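Local coordinates for alpha-galactosidase (Lactobacillus brevis, PDB 3MI6), which probably hydrolyses terminal, non-reducing alpha-D-galactose residues from alpha-galactosides such as galactose oligosaccharides and galactomannans, as a member of glycoside hydrolase family 36, at residues L80-F85 and S98-L103; F90-A95 and E172-N177; N336-Y341 and G603-I608; I361-L366 and G406-L411. All blocks are in the same frame, centred on the assembly; numbering follows the deposited sequence.

Contact 1: residues L80-F85 and S98-L103; sequences LGKGDF and SRITEL
Lys82 and Glu102 meet in a salt bridge between two loops of the family 36 N-terminal domain, one leading up to strand 90-93 and the other following it. Lys82 gives up the most surface here. Its chain bends at chi2 (-106°) and again at chi3, and it crosses the Glu102 side chain at about a right angle. That brings NZ within 2.8 Å of Glu102 OE2, although the hydrogen bond within the pair is weak, while Lys82 CD lies against Glu102 CG at 3.5 Å. Both charged ends also look across the subunit boundary: Lys82 NZ donates to Thr439 O of the second subunit, and Glu102 OE2 accepts from Thr439 N of the same neighbour. An alanine in place of Lys82 would probably leave Glu102 OE2 without its positive mate and Thr439 O of the second subunit without this donor. Ile100 makes the apolar half of the contact, its CG2 4.4 Å from Lys82 CE. Its other branch ends over the Gly81 backbone, where phi 133° and psi -11° would press a CB against the preceding carbonyl oxygen, so glycine fits. In that approach, Ile100 CD1 stands 4.2 Å from Gly81 CA.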
# COMPACT_ATOMS: atom_id res chain seq x y z
N LEU D 80 -2.61 -23.50 -29.00
CA LEU D 80 -1.18 -23.48 -28.75
C LEU D 80 -0.45 -24.24 -29.84
O LEU D 80 -0.83 -25.37 -30.18
CB LEU D 80 -0.88 -24.14 -27.41
CG LEU D 80 0.60 -24.49 -27.21
CD1 LEU D 80 1.39 -23.25 -26.85
CD2 LEU D 80 0.76 -25.55 -26.15
N GLY D 81 0.61 -23.64 -30.38
CA GLY D 81 1.45 -24.32 -31.35
C GLY D 81 1.76 -23.48 -32.57
O GLY D 81 2.64 -23.82 -33.37
N LYS D 82 1.06 -22.37 -32.70
CA LYS D 82 1.12 -21.58 -33.91
C LYS D 82 1.82 -20.24 -33.73
O LYS D 82 1.66 -19.35 -34.55
CB LYS D 82 -0.29 -21.39 -34.43
CG LYS D 82 -0.97 -22.68 -34.86
CD LYS D 82 -1.06 -22.80 -36.39
CE LYS D 82 0.28 -23.17 -37.01
NZ LYS D 82 0.22 -23.22 -38.48
N GLY D 83 2.60 -20.10 -32.66
CA GLY D 83 3.33 -18.85 -32.42
C GLY D 83 2.87 -18.11 -31.17
O GLY D 83 3.55 -17.23 -30.66
N ASP D 84 1.69 -18.47 -30.70
CA ASP D 84 1.18 -17.99 -29.43
C ASP D 84 1.63 -18.94 -28.35
O ASP D 84 1.43 -20.16 -28.45
CB ASP D 84 -0.34 -17.93 -29.46
CG ASP D 84 -0.90 -17.00 -28.40
OD1 ASP D 84 -0.10 -16.52 -27.56
OD2 ASP D 84 -2.12 -16.74 -28.41
N PHE D 85 2.24 -18.39 -27.30
CA PHE D 85 2.70 -19.22 -26.20
C PHE D 85 1.92 -19.00 -24.89
O PHE D 85 2.18 -19.66 -23.89
CB PHE D 85 4.20 -19.08 -26.01
CG PHE D 85 4.99 -19.69 -27.13
CD1 PHE D 85 5.14 -21.08 -27.22
CD2 PHE D 85 5.57 -18.89 -28.11
CE1 PHE D 85 5.86 -21.66 -28.25
CE2 PHE D 85 6.30 -19.47 -29.15
CZ PHE D 85 6.44 -20.85 -29.22
N SER D 98 -0.26 -35.53 -32.86
CA SER D 98 -0.16 -34.11 -33.15
C SER D 98 -1.25 -33.31 -32.44
O SER D 98 -2.41 -33.73 -32.35
CB SER D 98 -0.23 -33.90 -34.66
OG SER D 98 -0.30 -32.53 -35.02
N ARG D 99 -0.88 -32.14 -31.92
CA ARG D 99 -1.80 -31.31 -31.17
C ARG D 99 -2.00 -29.96 -31.86
O ARG D 99 -2.58 -29.03 -31.28
CB ARG D 99 -1.28 -31.13 -29.74
CG ARG D 99 -1.21 -32.43 -28.93
CD ARG D 99 -0.51 -32.22 -27.60
NE ARG D 99 0.77 -31.55 -27.78
CZ ARG D 99 1.88 -32.18 -28.18
NH1 ARG D 99 1.84 -33.47 -28.44
NH2 ARG D 99 3.02 -31.51 -28.33
N ILE D 100 -1.52 -29.85 -33.09
CA ILE D 100 -1.67 -28.62 -33.85
C ILE D 100 -3.09 -28.49 -34.39
O ILE D 100 -3.71 -29.47 -34.80
CB ILE D 100 -0.67 -28.55 -35.00
CG1 ILE D 100 0.74 -28.79 -34.48
CG2 ILE D 100 -0.76 -27.21 -35.68
CD1 ILE D 100 1.02 -28.12 -33.16
N THR D 101 -3.60 -27.27 -34.36
CA THR D 101 -4.92 -27.00 -34.90
C THR D 101 -4.93 -25.69 -35.64
O THR D 101 -4.49 -24.68 -35.12
CB THR D 101 -5.97 -26.96 -33.80
OG1 THR D 101 -6.25 -28.30 -33.37
CG2 THR D 101 -7.25 -26.35 -34.33
N GLU D 102 -5.42 -25.70 -36.87
CA GLU D 102 -5.49 -24.45 -37.62
C GLU D 102 -6.91 -24.05 -37.97
O GLU D 102 -7.43 -24.43 -39.02
CB GLU D 102 -4.64 -24.51 -38.88
CG GLU D 102 -3.17 -24.49 -38.57
CD GLU D 102 -2.34 -25.00 -39.71
OE1 GLU D 102 -2.81 -24.91 -40.87
OE2 GLU D 102 -1.21 -25.48 -39.46
N LEU D 103 -7.54 -23.29 -37.08
CA LEU D 103 -8.89 -22.82 -37.36
C LEU D 103 -8.89 -21.86 -38.53
O LEU D 103 -7.95 -21.07 -38.72
CB LEU D 103 -9.49 -22.14 -36.14
CG LEU D 103 -9.82 -23.09 -34.99
CD1 LEU D 103 -10.41 -22.29 -33.85
CD2 LEU D 103 -10.77 -24.17 -35.45

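Contact 2: residues F90-A95 and E172-N177; sequences FQVTQA and EKLVLN
Asn177 reaches back over Gln91 and Thr93 at the end of an antiparallel strand pair, 90-93 with 174-176, in the beta-rich N-terminal domain. The strand changes direction here, so what follows belongs to a different sheet or face. Asn177 CB sits 3.8 Å from Gln91 OE1. Chi1 (-48°) sets CG anti to the carbonyl carbon, 3.3 Å from Thr93 OG1; the asparagine and threonine side chains cross at about a right angle. At the tip, OD1 is 3.2 Å from Thr93 OG1, and ND2 donates to Thr93 OG1 at 2.6 Å, with the hydroxyl oxygen close to the amide plane. The amide planes of Gln91 and Asn177 stand nearly perpendicular, and Gln91 NE2 turns instead to Glu280 of the second subunit.

Behind this polar end lie two bridge pairs. Thr93 and Val175 form a hydrogen-bonded pair joined by both N-to-O bonds, and Asn177 N donates to Gln91 O. Val92 and Leu176 are the adjoining non-hydrogen-bonded pair, their side chains alongside each other on one face, where Phe166 of strand 159-167 also packs on Leu176. Val92 uses both branches: CG2 touches Leu176 CD2 at 4.1 Å, and CG1 meets Leu174 CB at 4.0 Å.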
# COMPACT_ATOMS: atom_id res chain seq x y z
N PHE D 90 -8.36 -23.93 -26.09
CA PHE D 90 -8.70 -25.33 -26.36
C PHE D 90 -7.46 -26.04 -26.87
O PHE D 90 -6.45 -25.39 -27.16
CB PHE D 90 -9.79 -25.39 -27.43
CG PHE D 90 -9.29 -25.08 -28.80
CD1 PHE D 90 -9.19 -23.78 -29.24
CD2 PHE D 90 -8.88 -26.10 -29.64
CE1 PHE D 90 -8.71 -23.49 -30.49
CE2 PHE D 90 -8.40 -25.82 -30.90
CZ PHE D 90 -8.32 -24.50 -31.33
N GLN D 91 -7.53 -27.37 -26.98
CA GLN D 91 -6.47 -28.18 -27.61
C GLN D 91 -7.07 -29.51 -28.09
O GLN D 91 -7.93 -30.08 -27.42
CB GLN D 91 -5.31 -28.42 -26.63
CG GLN D 91 -4.06 -29.00 -27.27
CD GLN D 91 -2.96 -29.33 -26.26
OE1 GLN D 91 -3.15 -30.12 -25.32
NE2 GLN D 91 -1.79 -28.75 -26.46
N VAL D 92 -6.62 -29.99 -29.26
CA VAL D 92 -7.11 -31.24 -29.84
C VAL D 92 -5.99 -32.18 -30.28
O VAL D 92 -5.12 -31.79 -31.05
CB VAL D 92 -7.96 -30.99 -31.10
CG1 VAL D 92 -8.83 -32.22 -31.40
CG2 VAL D 92 -8.81 -29.76 -30.96
N THR D 93 -6.03 -33.41 -29.79
CA THR D 93 -5.05 -34.43 -30.13
C THR D 93 -5.59 -35.33 -31.24
O THR D 93 -6.72 -35.83 -31.16
CB THR D 93 -4.72 -35.33 -28.90
OG1 THR D 93 -4.42 -34.52 -27.76
CG2 THR D 93 -3.52 -36.25 -29.19
N GLN D 94 -4.77 -35.56 -32.26
CA GLN D 94 -5.17 -36.47 -33.34
C GLN D 94 -4.84 -37.92 -33.03
O GLN D 94 -4.29 -38.23 -31.97
CB GLN D 94 -4.51 -36.06 -34.65
CG GLN D 94 -4.88 -34.67 -35.13
CD GLN D 94 -3.98 -34.19 -36.25
OE1 GLN D 94 -3.72 -34.92 -37.20
NE2 GLN D 94 -3.48 -32.94 -36.14
N ALA D 95 -5.20 -38.80 -33.95
CA ALA D 95 -4.85 -40.22 -33.85
C ALA D 95 -3.34 -40.40 -33.84
O ALA D 95 -2.83 -41.35 -33.26
CB ALA D 95 -5.47 -40.99 -34.99
N GLU D 172 -11.97 -39.73 -38.56
CA GLU D 172 -10.99 -40.14 -37.55
C GLU D 172 -11.36 -39.64 -36.16
O GLU D 172 -12.06 -38.64 -36.03
CB GLU D 172 -9.61 -39.62 -37.93
CG GLU D 172 -9.31 -39.68 -39.43
CD GLU D 172 -7.93 -40.24 -39.72
OE1 GLU D 172 -7.55 -41.23 -39.05
OE2 GLU D 172 -7.22 -39.69 -40.60
N LYS D 173 -10.90 -40.33 -35.12
CA LYS D 173 -11.17 -39.92 -33.75
C LYS D 173 -10.38 -38.66 -33.40
O LYS D 173 -9.22 -38.53 -33.80
CB LYS D 173 -10.81 -41.03 -32.77
CG LYS D 173 -11.50 -42.36 -33.03
CD LYS D 173 -11.06 -43.41 -32.01
CE LYS D 173 -9.54 -43.58 -32.00
NZ LYS D 173 -9.08 -44.63 -31.03
N LEU D 174 -11.03 -37.74 -32.69
CA LEU D 174 -10.36 -36.55 -32.16
C LEU D 174 -10.55 -36.46 -30.64
O LEU D 174 -11.60 -36.83 -30.13
CB LEU D 174 -10.90 -35.28 -32.82
CG LEU D 174 -10.62 -35.03 -34.30
CD1 LEU D 174 -11.48 -33.87 -34.75
CD2 LEU D 174 -9.14 -34.77 -34.58
N VAL D 175 -9.53 -35.99 -29.93
CA VAL D 175 -9.65 -35.84 -28.48
C VAL D 175 -9.59 -34.37 -28.06
O VAL D 175 -8.71 -33.65 -28.50
CB VAL D 175 -8.59 -36.65 -27.72
CG1 VAL D 175 -8.84 -36.56 -26.22
CG2 VAL D 175 -8.61 -38.10 -28.16
N LEU D 176 -10.55 -33.93 -27.23
CA LEU D 176 -10.49 -32.58 -26.67
C LEU D 176 -9.79 -32.61 -25.33
O LEU D 176 -10.35 -33.13 -24.36
CB LEU D 176 -11.88 -32.01 -26.45
CG LEU D 176 -12.75 -31.75 -27.65
CD1 LEU D 176 -14.03 -31.14 -27.17
CD2 LEU D 176 -12.05 -30.83 -28.61
N ASN D 177 -8.58 -32.05 -25.27
CA ASN D 177 -7.85 -32.01 -24.00
C ASN D 177 -8.25 -30.80 -23.15
O ASN D 177 -8.12 -30.80 -21.93
CB ASN D 177 -6.34 -31.97 -24.24
CG ASN D 177 -5.88 -33.01 -25.23
OD1 ASN D 177 -5.72 -34.18 -24.89
ND2 ASN D 177 -5.64 -32.58 -26.45

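Contact 3: residues N336-Y341 and G603-I608; sequences NWEATY and GYELDI
The indole of Trp337 has Tyr341 CD1 over one face, 3.4 Å above the plane and displaced toward the rim, and Glu605 OE2 at its edge, in plane and 3.1 Å from Trp337 CD1. Trp337 O and Glu338 CA lie over one face of the Tyr341 ring, both toward its rim. This is the mouth of the TIM barrel: helix 337-340 follows the first barrel strand, and 603-608 carries the chain out of the last. The Glu605 carboxylate plane is turned 52° from the indole. Glu605 CG is anti to the backbone N (chi1 -160°) and the chain runs on extended, alongside the tryptophan. Glu605 OE2 and Glu338 OE2, two acceptors of like charge, are 3.4 Å apart with no bond between them; Glu605 OE1 bonds His575 ND1 and Glu338 OE2 bonds Thr551 OG1. An alanine in place of Glu605 would probably open a gap at the indole edge and leave His575 ND1 without its carboxylate partner. The nearest side-chain atoms of Asp367 and Arg444, both predicted to bind substrate, are about 4 Å from the Trp337 side chain. Farther along, Ala339 packs on the outgoing backbone, its CB 3.5 Å from Asp607 N.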
# COMPACT_ATOMS: atom_id res chain seq x y z
N ASN D 336 -35.74 -28.72 11.16
CA ASN D 336 -35.40 -29.36 12.45
C ASN D 336 -33.95 -29.83 12.64
O ASN D 336 -33.62 -30.44 13.65
CB ASN D 336 -36.34 -30.53 12.72
CG ASN D 336 -36.11 -31.67 11.75
OD1 ASN D 336 -36.26 -31.50 10.54
ND2 ASN D 336 -35.75 -32.84 12.26
N TRP D 337 -33.09 -29.53 11.67
CA TRP D 337 -31.69 -29.97 11.69
C TRP D 337 -30.94 -29.55 12.96
O TRP D 337 -30.69 -30.39 13.83
CB TRP D 337 -30.95 -29.54 10.40
CG TRP D 337 -29.44 -29.78 10.41
CD1 TRP D 337 -28.47 -28.85 10.19
CD2 TRP D 337 -28.76 -31.01 10.68
NE1 TRP D 337 -27.23 -29.43 10.29
CE2 TRP D 337 -27.37 -30.75 10.59
CE3 TRP D 337 -29.18 -32.31 10.98
CZ2 TRP D 337 -26.41 -31.73 10.78
CZ3 TRP D 337 -28.22 -33.29 11.18
CH2 TRP D 337 -26.85 -32.99 11.07
N GLU D 338 -30.57 -28.27 13.08
CA GLU D 338 -29.85 -27.76 14.26
C GLU D 338 -30.73 -27.76 15.53
O GLU D 338 -30.26 -27.44 16.64
CB GLU D 338 -29.29 -26.34 14.01
CG GLU D 338 -28.19 -26.21 12.94
CD GLU D 338 -27.60 -24.78 12.85
OE1 GLU D 338 -27.31 -24.19 13.92
OE2 GLU D 338 -27.43 -24.25 11.72
N ALA D 339 -31.99 -28.13 15.35
CA ALA D 339 -32.96 -28.16 16.44
C ALA D 339 -32.98 -29.49 17.16
O ALA D 339 -33.12 -29.54 18.38
CB ALA D 339 -34.34 -27.83 15.91
N THR D 340 -32.85 -30.58 16.41
CA THR D 340 -32.95 -31.93 16.99
C THR D 340 -31.71 -32.75 16.58
O THR D 340 -31.21 -33.57 17.36
CB THR D 340 -34.37 -32.54 16.76
OG1 THR D 340 -34.77 -32.33 15.40
CG2 THR D 340 -35.40 -31.91 17.70
N TYR D 341 -31.22 -32.53 15.37
CA TYR D 341 -30.34 -33.45 14.65
C TYR D 341 -31.08 -34.79 14.54
O TYR D 341 -32.30 -34.81 14.41
CB TYR D 341 -28.99 -33.59 15.37
CG TYR D 341 -28.23 -32.27 15.43
CD1 TYR D 341 -27.49 -31.83 14.33
CD2 TYR D 341 -28.27 -31.46 16.56
CE1 TYR D 341 -26.80 -30.62 14.37
CE2 TYR D 341 -27.58 -30.24 16.61
CZ TYR D 341 -26.84 -29.83 15.50
OH TYR D 341 -26.16 -28.63 15.52
N GLY D 603 -35.69 -18.12 7.22
CA GLY D 603 -36.00 -19.47 7.63
C GLY D 603 -35.56 -19.63 9.07
O GLY D 603 -34.77 -18.83 9.56
N TYR D 604 -36.09 -20.63 9.76
CA TYR D 604 -35.74 -20.84 11.16
C TYR D 604 -35.25 -22.25 11.36
O TYR D 604 -35.82 -23.18 10.81
CB TYR D 604 -36.91 -20.52 12.09
CG TYR D 604 -37.17 -19.05 12.15
CD1 TYR D 604 -36.68 -18.28 13.20
CD2 TYR D 604 -37.87 -18.41 11.13
CE1 TYR D 604 -36.89 -16.90 13.24
CE2 TYR D 604 -38.08 -17.05 11.16
CZ TYR D 604 -37.59 -16.29 12.22
OH TYR D 604 -37.80 -14.95 12.24
N GLU D 605 -34.19 -22.39 12.14
CA GLU D 605 -33.54 -23.69 12.30
C GLU D 605 -33.23 -23.91 13.77
O GLU D 605 -32.13 -24.33 14.13
CB GLU D 605 -32.26 -23.75 11.46
CG GLU D 605 -31.78 -25.17 11.17
CD GLU D 605 -30.75 -25.25 10.04
OE1 GLU D 605 -30.87 -24.48 9.06
OE2 GLU D 605 -29.84 -26.09 10.13
N LEU D 606 -34.21 -23.61 14.62
CA LEU D 606 -34.04 -23.79 16.06
C LEU D 606 -35.25 -24.43 16.72
O LEU D 606 -36.36 -24.37 16.20
CB LEU D 606 -33.66 -22.47 16.75
CG LEU D 606 -34.60 -21.32 17.10
CD1 LEU D 606 -33.74 -20.17 17.55
CD2 LEU D 606 -35.43 -20.89 15.93
N ASP D 607 -35.02 -25.06 17.87
CA ASP D 607 -36.08 -25.74 18.58
C ASP D 607 -36.97 -24.72 19.27
O ASP D 607 -36.74 -24.38 20.43
CB ASP D 607 -35.50 -26.69 19.61
CG ASP D 607 -36.54 -27.64 20.15
OD1 ASP D 607 -37.72 -27.45 19.81
OD2 ASP D 607 -36.17 -28.58 20.89
N ILE D 608 -37.97 -24.22 18.56
CA ILE D 608 -38.85 -23.19 19.09
C ILE D 608 -39.78 -23.71 20.20
O ILE D 608 -40.38 -22.92 20.92
CB ILE D 608 -39.69 -22.52 17.99
CG1 ILE D 608 -40.45 -23.56 17.19
CG2 ILE D 608 -38.80 -21.73 17.07
CD1 ILE D 608 -41.22 -22.97 16.05

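Contact 4: residues I361-L366 and G406-L411; sequences IEMFVL and GMKFGL
Phe364 and Phe409 are paired in register on two neighbouring parallel strands of the TIM barrel, 363-366 and 408-411, whose axes run 20° apart. Backbone bonds hold the pair together. Lys408 N donates to Glu362 O, Phe364 N to Lys408 O, Gly410 N to Phe364 O and Leu366 N to Gly410 O, the alternation expected of a parallel ladder. Several CA-H...O contacts support them, among them Val365 CA to Gly410 O at 3.2 Å.

Apolar packing divides between the two faces. On the face of Phe364 and Leu366, Phe364 CD1 comes within 4.3 Å of Phe409 CE1, while Leu366 CB approaches Phe409 CZ at 4.2 Å. On the other face, selenomethionine Met363 bends at chi3 (-75°), and its CE rests 3.5 Å from Lys408 CB and 3.6 Å from Lys408 CD, so the methyl lies against the aliphatic part of the lysine.

Other side chains lie against the neighbouring backbone. Val365 CG1 is 3.7 Å from Gly410 O, and at the start of the strands CG of Met407, also a selenomethionine, sits 3.8 Å from Ile361 O.

Glu362 forms a salt bridge with Arg630 and accepts from the backbone N of Val332. Strands 333-335 and 475-478 continue the barrel sheet to either side. Phe364 and Leu366 pack outward on helix 346-358, and Phe409 on helix 394-404, where its ring meets that of Phe398 at about 90°; Met363 and Val365 face inward and touch Tyr475 of strand 475-478.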
# COMPACT_ATOMS: atom_id res chain seq x y z
N ILE D 361 -45.21 -19.14 10.65
CA ILE D 361 -44.29 -19.81 9.73
C ILE D 361 -45.08 -20.57 8.66
O ILE D 361 -46.19 -21.03 8.92
CB ILE D 361 -43.28 -20.69 10.49
CG1 ILE D 361 -42.30 -19.79 11.25
CG2 ILE D 361 -42.52 -21.61 9.55
CD1 ILE D 361 -41.36 -20.52 12.14
N GLU D 362 -44.54 -20.66 7.45
CA GLU D 362 -45.32 -21.08 6.29
C GLU D 362 -45.01 -22.47 5.75
O GLU D 362 -45.75 -22.97 4.90
CB GLU D 362 -45.16 -20.07 5.17
CG GLU D 362 -46.01 -18.86 5.36
CD GLU D 362 -45.59 -17.71 4.49
OE1 GLU D 362 -44.44 -17.74 4.01
OE2 GLU D 362 -46.41 -16.77 4.30
N MSE D 363 -43.94 -23.08 6.23
CA MSE D 363 -43.49 -24.36 5.68
C MSE D 363 -42.60 -25.08 6.67
O MSE D 363 -41.76 -24.47 7.32
CB MSE D 363 -42.74 -24.15 4.36
CG MSE D 363 -42.02 -25.39 3.87
SE MSE D 363 -40.86 -25.07 2.34
CE MSE D 363 -42.19 -24.88 0.94
N PHE D 364 -42.79 -26.40 6.77
CA PHE D 364 -41.94 -27.21 7.62
C PHE D 364 -41.09 -28.10 6.73
O PHE D 364 -41.60 -28.65 5.77
CB PHE D 364 -42.76 -28.05 8.60
CG PHE D 364 -41.93 -28.90 9.49
CD1 PHE D 364 -41.34 -30.06 9.01
CD2 PHE D 364 -41.70 -28.54 10.79
CE1 PHE D 364 -40.56 -30.84 9.82
CE2 PHE D 364 -40.91 -29.32 11.60
CZ PHE D 364 -40.34 -30.47 11.11
N VAL D 365 -39.81 -28.21 7.06
CA VAL D 365 -38.86 -29.03 6.29
C VAL D 365 -38.18 -30.10 7.14
O VAL D 365 -37.25 -29.81 7.90
CB VAL D 365 -37.73 -28.19 5.67
CG1 VAL D 365 -36.89 -29.06 4.79
CG2 VAL D 365 -38.29 -27.02 4.88
N LEU D 366 -38.62 -31.35 7.00
CA LEU D 366 -37.98 -32.46 7.69
C LEU D 366 -36.58 -32.70 7.10
O LEU D 366 -36.44 -32.88 5.88
CB LEU D 366 -38.86 -33.69 7.53
CG LEU D 366 -38.36 -35.02 8.06
CD1 LEU D 366 -38.18 -34.94 9.55
CD2 LEU D 366 -39.34 -36.12 7.69
N GLY D 406 -52.50 -25.87 6.98
CA GLY D 406 -52.38 -24.77 6.03
C GLY D 406 -50.94 -24.45 5.68
O GLY D 406 -50.64 -23.39 5.10
N MSE D 407 -50.03 -25.36 6.03
CA MSE D 407 -48.61 -25.19 5.79
C MSE D 407 -48.06 -26.02 4.64
O MSE D 407 -48.74 -26.90 4.11
CB MSE D 407 -47.84 -25.51 7.06
CG MSE D 407 -47.82 -24.37 8.05
SE MSE D 407 -46.64 -24.82 9.53
CE MSE D 407 -47.79 -26.04 10.48
N LYS D 408 -46.83 -25.72 4.24
CA LYS D 408 -46.18 -26.46 3.17
C LYS D 408 -45.23 -27.46 3.77
O LYS D 408 -44.82 -27.32 4.90
CB LYS D 408 -45.43 -25.51 2.24
CG LYS D 408 -46.32 -24.72 1.31
CD LYS D 408 -45.53 -23.67 0.56
CE LYS D 408 -46.35 -23.03 -0.55
NZ LYS D 408 -45.52 -22.04 -1.31
N PHE D 409 -44.87 -28.49 3.00
CA PHE D 409 -44.01 -29.54 3.52
C PHE D 409 -42.85 -29.81 2.60
O PHE D 409 -43.02 -29.87 1.38
CB PHE D 409 -44.80 -30.83 3.74
CG PHE D 409 -43.98 -31.94 4.30
CD1 PHE D 409 -43.51 -31.88 5.60
CD2 PHE D 409 -43.67 -33.04 3.53
CE1 PHE D 409 -42.74 -32.89 6.12
CE2 PHE D 409 -42.90 -34.06 4.05
CZ PHE D 409 -42.44 -33.98 5.35
N GLY D 410 -41.67 -29.96 3.18
CA GLY D 410 -40.48 -30.23 2.40
C GLY D 410 -39.64 -31.26 3.12
O GLY D 410 -39.75 -31.41 4.34
N LEU D 411 -38.80 -31.97 2.36
CA LEU D 411 -37.87 -32.93 2.96
C LEU D 411 -36.53 -33.00 2.24
O LEU D 411 -36.37 -32.51 1.13
CB LEU D 411 -38.51 -34.32 3.14
CG LEU D 411 -38.62 -35.31 1.97
CD1 LEU D 411 -37.29 -35.95 1.72
CD2 LEU D 411 -39.64 -36.40 2.27

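Contacts 1 and 2 touch each other in the N-terminal domain, Thr101 packing on Phe90 and Val92, and both reach the second subunit. Contacts 3 and 4 also touch, through Asn336 against Val365 and Leu366, but belong to the TIM barrel, more than 50 Å from the first pair between centres. Contact 4 is the buried one, two barrel strands joined by backbone bonds and apolar side chains; the other three are partly buried. Contact 2 shares its ladder chemistry, though antiparallel and with a polar side-chain bond at its end. Contact 1 relies on opposite charges between loops, whereas contact 3 brings two carboxylates together beside predicted substrate-binding residues.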